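Local coordinates for CRISPR-associated protein, Cse2 family (Meiothermus ruber, PDB 3WA8) that probably binds crRNA and stabilises the R-loop as the small Cse2 (CasB) subunit of a type I-E CRISPR Cascade complex, at residues 68-80 with 153-166. Residues are numbered along the deposited sequence; the frame is centred on the assembly and turned at random.
Sequences VAGLWASTVSSSE and ESQDDIRIYWSELL
W162 sits as a knob among V68, L71 and W72 of helix 59-72 and E80 of helix 78-82, where two helices of the all-helical Cse2 fold run nearly antiparallel; the short axes of 68-72 and 162-166 make an angle of 151°. CB of W162 points toward residues 68-80, and CG, anti to the carbonyl carbon (chi1 -54°), carries the ring in among them. CD1 and NE1 meet W72 CD1, the edge of W72 toward the face of W162 in a T-shaped pair with planes at 84°. Along the benzo side, CE3 lies 4.0 Å from V68 CG1 and CZ3 touches L71 CB at 3.4 Å; CH2 also lies by L71 CB, and CZ2 near T75 CB and W72 CA. W72 CA sits over the six-membered ring in a CH-pi contact, 4.0 Å from its centroid; I160 CG2 covers the opposite face. Nearby, W72 NE1 donates to E80 OE2 from above the carboxylate plane, while R19 forms a salt bridge with E80 OE1. One turn further along helix 162-170, L166 CB packs against V68 CG2.

E153 OE2 lies at the edge of the W162 ring, in its plane. A bend at chi2 brings this carboxylate up to the type I turn from W72 to T75 and the residues that follow: OE2 accepts a hydrogen bond from T75 OG1 through its syn lone pair at 2.8 Å, and OE1 accepts from V76 N on the syn side. T75 OG1 in turn accepts from S77 N, closing an ST turn, and S77 OG caps helix 78-82 by accepting from E80 N. At the far end, S78 OG donates to D156 O over 2.9 Å, reaching it from above the carbonyl plane.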
ATOM      1  N   VAL A  68      -3.943   1.326   5.764  1.00 42.43           N
ATOM      2  CA  VAL A  68      -3.577   2.175   4.642  1.00 42.85           C
ATOM      3  C   VAL A  68      -3.677   3.629   5.081  1.00 43.67           C
ATOM      4  O   VAL A  68      -2.834   4.474   4.705  1.00 44.24           O
ATOM      5  CB  VAL A  68      -4.374   1.897   3.331  1.00 43.56           C
ATOM      6  CG1 VAL A  68      -4.163   3.000   2.346  1.00 43.06           C
ATOM      7  CG2 VAL A  68      -3.913   0.612   2.701  1.00 43.27           C
ATOM      8  N   ALA A  69      -4.681   3.915   5.905  1.00 43.64           N
ATOM      9  CA  ALA A  69      -4.818   5.252   6.423  1.00 43.53           C
ATOM     10  C   ALA A  69      -3.521   5.658   7.141  1.00 43.30           C
ATOM     11  O   ALA A  69      -2.917   6.710   6.839  1.00 44.26           O
ATOM     12  CB  ALA A  69      -5.981   5.313   7.337  1.00 44.66           C
ATOM     13  N   GLY A  70      -3.059   4.803   8.052  1.00 42.19           N
ATOM     14  CA  GLY A  70      -1.871   5.119   8.837  1.00 42.13           C
ATOM     15  C   GLY A  70      -0.658   5.335   7.965  1.00 42.45           C
ATOM     16  O   GLY A  70       0.094   6.304   8.164  1.00 43.88           O
ATOM     17  N   LEU A  71      -0.461   4.450   6.987  1.00 40.74           N
ATOM     18  CA  LEU A  71       0.723   4.563   6.161  1.00 41.33           C
ATOM     19  C   LEU A  71       0.630   5.844   5.357  1.00 42.29           C
ATOM     20  O   LEU A  71       1.608   6.580   5.225  1.00 44.58           O
ATOM     21  CB  LEU A  71       0.879   3.371   5.234  1.00 40.33           C
ATOM     22  CG  LEU A  71       1.211   2.069   5.960  1.00 40.31           C
ATOM     23  CD1 LEU A  71       1.015   0.801   5.077  1.00 35.44           C
ATOM     24  CD2 LEU A  71       2.594   2.166   6.574  1.00 39.64           C
ATOM     25  N   TRP A  72      -0.566   6.115   4.848  1.00 41.02           N
ATOM     26  CA  TRP A  72      -0.763   7.251   4.000  1.00 41.49           C
ATOM     27  C   TRP A  72      -0.493   8.480   4.855  1.00 43.09           C
ATOM     28  O   TRP A  72       0.180   9.417   4.433  1.00 45.00           O
ATOM     29  CB  TRP A  72      -2.179   7.240   3.430  1.00 40.89           C
ATOM     30  CG  TRP A  72      -2.556   8.531   2.848  1.00 42.45           C
ATOM     31  CD1 TRP A  72      -2.177   9.013   1.638  1.00 44.97           C
ATOM     32  CD2 TRP A  72      -3.352   9.560   3.466  1.00 43.38           C
ATOM     33  NE1 TRP A  72      -2.676  10.290   1.463  1.00 48.76           N
ATOM     34  CE2 TRP A  72      -3.406  10.641   2.570  1.00 46.47           C
ATOM     35  CE3 TRP A  72      -4.013   9.673   4.694  1.00 43.44           C
ATOM     36  CZ2 TRP A  72      -4.120  11.813   2.847  1.00 48.74           C
ATOM     37  CZ3 TRP A  72      -4.725  10.854   4.970  1.00 45.32           C
ATOM     38  CH2 TRP A  72      -4.769  11.899   4.053  1.00 46.82           C
ATOM     39  N   ALA A  73      -0.999   8.444   6.087  1.00 42.76           N
ATOM     40  CA  ALA A  73      -0.876   9.560   7.027  1.00 43.35           C
ATOM     41  C   ALA A  73       0.581   9.770   7.420  1.00 45.14           C
ATOM     42  O   ALA A  73       0.921  10.759   8.040  1.00 46.80           O
ATOM     43  CB  ALA A  73      -1.716   9.278   8.230  1.00 42.10           C
ATOM     44  N   SER A  74       1.442   8.829   7.045  1.00 45.26           N
ATOM     45  CA  SER A  74       2.861   8.902   7.384  1.00 48.09           C
ATOM     46  C   SER A  74       3.699   9.344   6.219  1.00 50.28           C
ATOM     47  O   SER A  74       4.891   9.594   6.370  1.00 52.93           O
ATOM     48  CB  SER A  74       3.379   7.540   7.819  1.00 46.77           C
ATOM     49  OG  SER A  74       2.765   7.147   9.013  1.00 48.12           O
ATOM     50  N   THR A  75       3.087   9.450   5.050  1.00 50.12           N
ATOM     51  CA  THR A  75       3.874   9.618   3.839  1.00 52.97           C
ATOM     52  C   THR A  75       4.782  10.840   3.773  1.00 57.29           C
ATOM     53  O   THR A  75       4.566  11.839   4.423  1.00 58.80           O
ATOM     54  CB  THR A  75       3.032   9.550   2.563  1.00 52.20           C
ATOM     55  OG1 THR A  75       3.938   9.474   1.450  1.00 56.73           O
ATOM     56  CG2 THR A  75       2.128  10.787   2.426  1.00 52.26           C
ATOM     57  N   VAL A  76       5.786  10.737   2.931  1.00 60.60           N
ATOM     58  CA  VAL A  76       6.792  11.767   2.795  1.00 66.80           C
ATOM     59  C   VAL A  76       7.128  11.949   1.311  1.00 70.52           C
ATOM     60  O   VAL A  76       7.891  12.846   0.943  1.00 75.44           O
ATOM     61  CB  VAL A  76       8.042  11.376   3.639  1.00 68.26           C
ATOM     62  CG1 VAL A  76       9.328  11.700   2.933  1.00 74.13           C
ATOM     63  CG2 VAL A  76       7.980  12.034   4.998  1.00 68.53           C
ATOM     64  N   SER A  77       6.540  11.103   0.461  1.00 69.09           N
ATOM     65  CA  SER A  77       6.929  11.029  -0.945  1.00 73.04           C
ATOM     66  C   SER A  77       6.512  12.275  -1.710  1.00 77.34           C
ATOM     67  O   SER A  77       5.456  12.862  -1.442  1.00 76.43           O
ATOM     68  CB  SER A  77       6.277   9.836  -1.614  1.00 69.49           C
ATOM     69  OG  SER A  77       5.107  10.284  -2.278  1.00 71.23           O
ATOM     70  N   SER A  78       7.336  12.652  -2.684  1.00 82.96           N
ATOM     71  CA  SER A  78       7.038  13.789  -3.553  1.00 88.21           C
ATOM     72  C   SER A  78       5.813  13.497  -4.408  1.00 86.78           C
ATOM     73  O   SER A  78       5.011  14.382  -4.687  1.00 88.39           O
ATOM     74  CB  SER A  78       8.252  14.151  -4.410  1.00 94.17           C
ATOM     75  OG  SER A  78       8.961  12.992  -4.790  1.00 92.65           O
ATOM     76  N   SER A  79       5.657  12.231  -4.774  1.00 84.53           N
ATOM     77  CA  SER A  79       4.524  11.779  -5.555  1.00 84.13           C
ATOM     78  C   SER A  79       3.186  12.088  -4.901  1.00 82.51           C
ATOM     79  O   SER A  79       2.230  12.395  -5.605  1.00 84.63           O
ATOM     80  CB  SER A  79       4.647  10.297  -5.838  1.00 80.56           C
ATOM     81  OG  SER A  79       5.848  10.034  -6.549  1.00 83.67           O
ATOM     82  N   GLU A  80       3.109  12.045  -3.575  1.00 80.28           N
ATOM     83  CA  GLU A  80       1.863  12.426  -2.902  1.00 79.25           C
ATOM     84  C   GLU A  80       1.599  13.932  -2.998  1.00 84.11           C
ATOM     85  O   GLU A  80       0.447  14.374  -2.950  1.00 84.48           O
ATOM     86  CB  GLU A  80       1.842  11.958  -1.445  1.00 75.37           C
ATOM     87  CG  GLU A  80       0.802  12.653  -0.560  1.00 74.41           C
ATOM     88  CD  GLU A  80      -0.609  12.060  -0.642  1.00 72.01           C
ATOM     89  OE1 GLU A  80      -0.832  11.019  -1.292  1.00 68.61           O
ATOM     90  OE2 GLU A  80      -1.513  12.650  -0.013  1.00 74.24           O
ATOM     91  N   GLU A 153       9.788   4.772   1.055  1.00 65.08           N
ATOM     92  CA  GLU A 153       9.651   6.221   1.305  1.00 68.03           C
ATOM     93  C   GLU A 153      11.004   6.908   1.500  1.00 74.17           C
ATOM     94  O   GLU A 153      11.122   8.109   1.327  1.00 77.87           O
ATOM     95  CB  GLU A 153       8.743   6.479   2.513  1.00 65.80           C
ATOM     96  CG  GLU A 153       7.267   6.070   2.320  1.00 61.30           C
ATOM     97  CD  GLU A 153       6.337   7.230   1.982  1.00 63.03           C
ATOM     98  OE1 GLU A 153       6.744   8.399   2.107  1.00 67.91           O
ATOM     99  OE2 GLU A 153       5.171   6.981   1.618  1.00 62.26           O
ATOM    100  N   SER A 154      12.026   6.140   1.850  1.00 76.59           N
ATOM    101  CA  SER A 154      13.390   6.636   1.850  1.00 83.38           C
ATOM    102  C   SER A 154      13.857   7.076   0.487  1.00 86.93           C
ATOM    103  O   SER A 154      14.661   7.995   0.403  1.00 92.89           O
ATOM    104  CB  SER A 154      14.366   5.576   2.347  1.00 85.07           C
ATOM    105  OG  SER A 154      14.231   5.405   3.739  1.00 86.21           O
ATOM    106  N   GLN A 155      13.426   6.402  -0.579  1.00 84.69           N
ATOM    107  CA  GLN A 155      13.739   6.924  -1.915  1.00 88.48           C
ATOM    108  C   GLN A 155      12.723   7.989  -2.200  1.00 88.44           C
ATOM    109  O   GLN A 155      11.534   7.819  -1.967  1.00 83.83           O
ATOM    110  CB  GLN A 155      13.708   5.872  -3.010  1.00 86.43           C
ATOM    111  CG  GLN A 155      14.644   4.733  -2.790  1.00 85.35           C
ATOM    112  CD  GLN A 155      16.065   5.157  -2.686  1.00 89.45           C
ATOM    113  OE1 GLN A 155      16.729   4.879  -1.690  1.00 89.41           O
ATOM    114  NE2 GLN A 155      16.556   5.826  -3.714  1.00 94.30           N
ATOM    115  N   ASP A 156      13.191   9.109  -2.698  1.00 94.48           N
ATOM    116  CA  ASP A 156      12.319  10.257  -2.740  1.00 95.04           C
ATOM    117  C   ASP A 156      11.267  10.116  -3.850  1.00 92.35           C
ATOM    118  O   ASP A 156      10.112  10.532  -3.682  1.00 89.84           O
ATOM    119  CB  ASP A 156      13.159  11.516  -2.929  1.00102.38           C
ATOM    120  CG  ASP A 156      12.373  12.748  -2.690  1.00103.99           C
ATOM    121  OD1 ASP A 156      11.225  12.627  -2.203  1.00 98.55           O
ATOM    122  OD2 ASP A 156      12.906  13.837  -2.982  1.00112.90           O
ATOM    123  N   ASP A 157      11.684   9.479  -4.948  1.00 92.65           N
ATOM    124  CA  ASP A 157      11.044   9.628  -6.235  1.00 92.76           C
ATOM    125  C   ASP A 157      10.077   8.510  -6.553  1.00 86.09           C
ATOM    126  O   ASP A 157       9.573   8.457  -7.663  1.00 87.85           O
ATOM    127  CB  ASP A 157      12.120   9.673  -7.323  1.00 99.04           C
ATOM    128  CG  ASP A 157      13.222  10.688  -7.014  1.00108.77           C
ATOM    129  OD1 ASP A 157      13.439  10.993  -5.815  1.00111.29           O
ATOM    130  OD2 ASP A 157      13.878  11.197  -7.962  1.00117.16           O
ATOM    131  N   ILE A 158       9.817   7.611  -5.612  1.00 78.88           N
ATOM    132  CA  ILE A 158       8.973   6.464  -5.909  1.00 72.81           C
ATOM    133  C   ILE A 158       7.544   6.639  -5.421  1.00 68.56           C
ATOM    134  O   ILE A 158       7.300   6.848  -4.233  1.00 66.45           O
ATOM    135  CB  ILE A 158       9.538   5.198  -5.283  1.00 70.34           C
ATOM    136  CG1 ILE A 158      10.876   4.876  -5.939  1.00 73.75           C
ATOM    137  CG2 ILE A 158       8.551   4.031  -5.427  1.00 64.53           C
ATOM    138  CD1 ILE A 158      11.615   3.765  -5.287  1.00 71.66           C
ATOM    139  N   ARG A 159       6.602   6.547  -6.348  1.00 67.19           N
ATOM    140  CA  ARG A 159       5.193   6.718  -6.036  1.00 63.57           C
ATOM    141  C   ARG A 159       4.602   5.424  -5.519  1.00 57.91           C
ATOM    142  O   ARG A 159       4.862   4.399  -6.096  1.00 57.29           O
ATOM    143  CB  ARG A 159       4.442   7.159  -7.296  1.00 66.26           C
ATOM    144  CG  ARG A 159       2.936   7.052  -7.185  1.00 66.05           C
ATOM    145  CD  ARG A 159       2.199   8.041  -8.071  1.00 72.07           C
ATOM    146  NE  ARG A 159       0.755   7.890  -7.911  1.00 72.04           N
ATOM    147  CZ  ARG A 159      -0.148   8.293  -8.800  1.00 76.69           C
ATOM    148  NH1 ARG A 159       0.210   8.906  -9.926  1.00 82.13           N
ATOM    149  NH2 ARG A 159      -1.426   8.085  -8.559  1.00 76.95           N
ATOM    150  N   ILE A 160       3.808   5.475  -4.448  1.00 54.37           N
ATOM    151  CA  ILE A 160       3.029   4.309  -3.998  1.00 50.28           C
ATOM    152  C   ILE A 160       1.568   4.565  -4.286  1.00 50.06           C
ATOM    153  O   ILE A 160       1.001   5.511  -3.727  1.00 50.92           O
ATOM    154  CB  ILE A 160       3.133   4.073  -2.474  1.00 47.52           C
ATOM    155  CG1 ILE A 160       4.483   3.459  -2.113  1.00 47.84           C
ATOM    156  CG2 ILE A 160       2.024   3.157  -1.991  1.00 43.91           C
ATOM    157  CD1 ILE A 160       4.836   3.612  -0.660  1.00 48.07           C
ATOM    158  N   TYR A 161       0.942   3.752  -5.136  1.00 48.98           N
ATOM    159  CA  TYR A 161      -0.473   3.961  -5.407  1.00 48.32           C
ATOM    160  C   TYR A 161      -1.336   3.411  -4.264  1.00 45.75           C
ATOM    161  O   TYR A 161      -1.636   2.211  -4.199  1.00 46.10           O
ATOM    162  CB  TYR A 161      -0.874   3.408  -6.765  1.00 49.79           C
ATOM    163  CG  TYR A 161      -0.028   3.919  -7.899  1.00 53.07           C
ATOM    164  CD1 TYR A 161      -0.512   4.874  -8.793  1.00 58.45           C
ATOM    165  CD2 TYR A 161       1.257   3.438  -8.109  1.00 54.51           C
ATOM    166  CE1 TYR A 161       0.279   5.346  -9.885  1.00 60.55           C
ATOM    167  CE2 TYR A 161       2.056   3.904  -9.187  1.00 57.77           C
ATOM    168  CZ  TYR A 161       1.557   4.853 -10.053  1.00 60.53           C
ATOM    169  OH  TYR A 161       2.338   5.273 -11.085  1.00 64.23           O
ATOM    170  N   TRP A 162      -1.736   4.284  -3.348  1.00 44.62           N
ATOM    171  CA  TRP A 162      -2.511   3.836  -2.198  1.00 42.47           C
ATOM    172  C   TRP A 162      -3.825   3.129  -2.509  1.00 43.47           C
ATOM    173  O   TRP A 162      -4.120   2.097  -1.907  1.00 42.86           O
ATOM    174  CB  TRP A 162      -2.732   4.966  -1.240  1.00 41.60           C
ATOM    175  CG  TRP A 162      -1.459   5.591  -0.863  1.00 41.80           C
ATOM    176  CD1 TRP A 162      -0.927   6.724  -1.389  1.00 43.31           C
ATOM    177  CD2 TRP A 162      -0.523   5.118   0.122  1.00 39.85           C
ATOM    178  NE1 TRP A 162       0.274   7.008  -0.778  1.00 43.19           N
ATOM    179  CE2 TRP A 162       0.554   6.035   0.144  1.00 40.70           C
ATOM    180  CE3 TRP A 162      -0.500   4.022   0.999  1.00 38.54           C
ATOM    181  CZ2 TRP A 162       1.647   5.893   1.001  1.00 40.32           C
ATOM    182  CZ3 TRP A 162       0.588   3.882   1.857  1.00 37.65           C
ATOM    183  CH2 TRP A 162       1.642   4.823   1.850  1.00 39.66           C
ATOM    184  N   SER A 163      -4.615   3.625  -3.443  1.00 46.05           N
ATOM    185  CA  SER A 163      -5.874   2.941  -3.669  1.00 48.51           C
ATOM    186  C   SER A 163      -5.641   1.507  -4.163  1.00 49.43           C
ATOM    187  O   SER A 163      -6.294   0.560  -3.705  1.00 49.13           O
ATOM    188  CB  SER A 163      -6.787   3.729  -4.595  1.00 51.76           C
ATOM    189  OG  SER A 163      -6.298   3.672  -5.900  1.00 54.70           O
ATOM    190  N   GLU A 164      -4.683   1.330  -5.070  1.00 51.34           N
ATOM    191  CA  GLU A 164      -4.363  -0.027  -5.506  1.00 52.55           C
ATOM    192  C   GLU A 164      -3.819  -0.843  -4.323  1.00 49.68           C
ATOM    193  O   GLU A 164      -4.161  -2.024  -4.187  1.00 49.71           O
ATOM    194  CB  GLU A 164      -3.421  -0.046  -6.716  1.00 54.17           C
ATOM    195  CG  GLU A 164      -4.120   0.009  -8.086  1.00 61.73           C
ATOM    196  CD  GLU A 164      -4.419   1.462  -8.613  1.00 70.35           C
ATOM    197  OE1 GLU A 164      -4.387   2.439  -7.808  1.00 69.99           O
ATOM    198  OE2 GLU A 164      -4.700   1.617  -9.841  1.00 74.74           O
ATOM    199  N   LEU A 165      -3.016  -0.217  -3.455  1.00 47.74           N
ATOM    200  CA  LEU A 165      -2.486  -0.932  -2.301  1.00 46.45           C
ATOM    201  C   LEU A 165      -3.636  -1.504  -1.454  1.00 47.59           C
ATOM    202  O   LEU A 165      -3.669  -2.719  -1.129  1.00 48.36           O
ATOM    203  CB  LEU A 165      -1.560  -0.060  -1.460  1.00 44.40           C
ATOM    204  CG  LEU A 165      -0.827  -0.820  -0.333  1.00 43.47           C
ATOM    205  CD1 LEU A 165       0.131  -1.853  -0.897  1.00 42.99           C
ATOM    206  CD2 LEU A 165      -0.046   0.125   0.590  1.00 42.58           C
ATOM    207  N   LEU A 166      -4.613  -0.653  -1.142  1.00 48.39           N
ATOM    208  CA  LEU A 166      -5.733  -1.093  -0.322  1.00 48.91           C
ATOM    209  C   LEU A 166      -6.507  -2.240  -0.974  1.00 51.32           C
ATOM    210  O   LEU A 166      -6.762  -3.257  -0.326  1.00 51.47           O
ATOM    211  CB  LEU A 166      -6.643   0.085   0.035  1.00 49.47           C
ATOM    212  CG  LEU A 166      -7.937  -0.254   0.756  1.00 50.55           C
ATOM    213  CD1 LEU A 166      -7.668  -0.933   2.108  1.00 50.28           C
ATOM    214  CD2 LEU A 166      -8.755   0.999   0.891  1.00 49.70           C
TER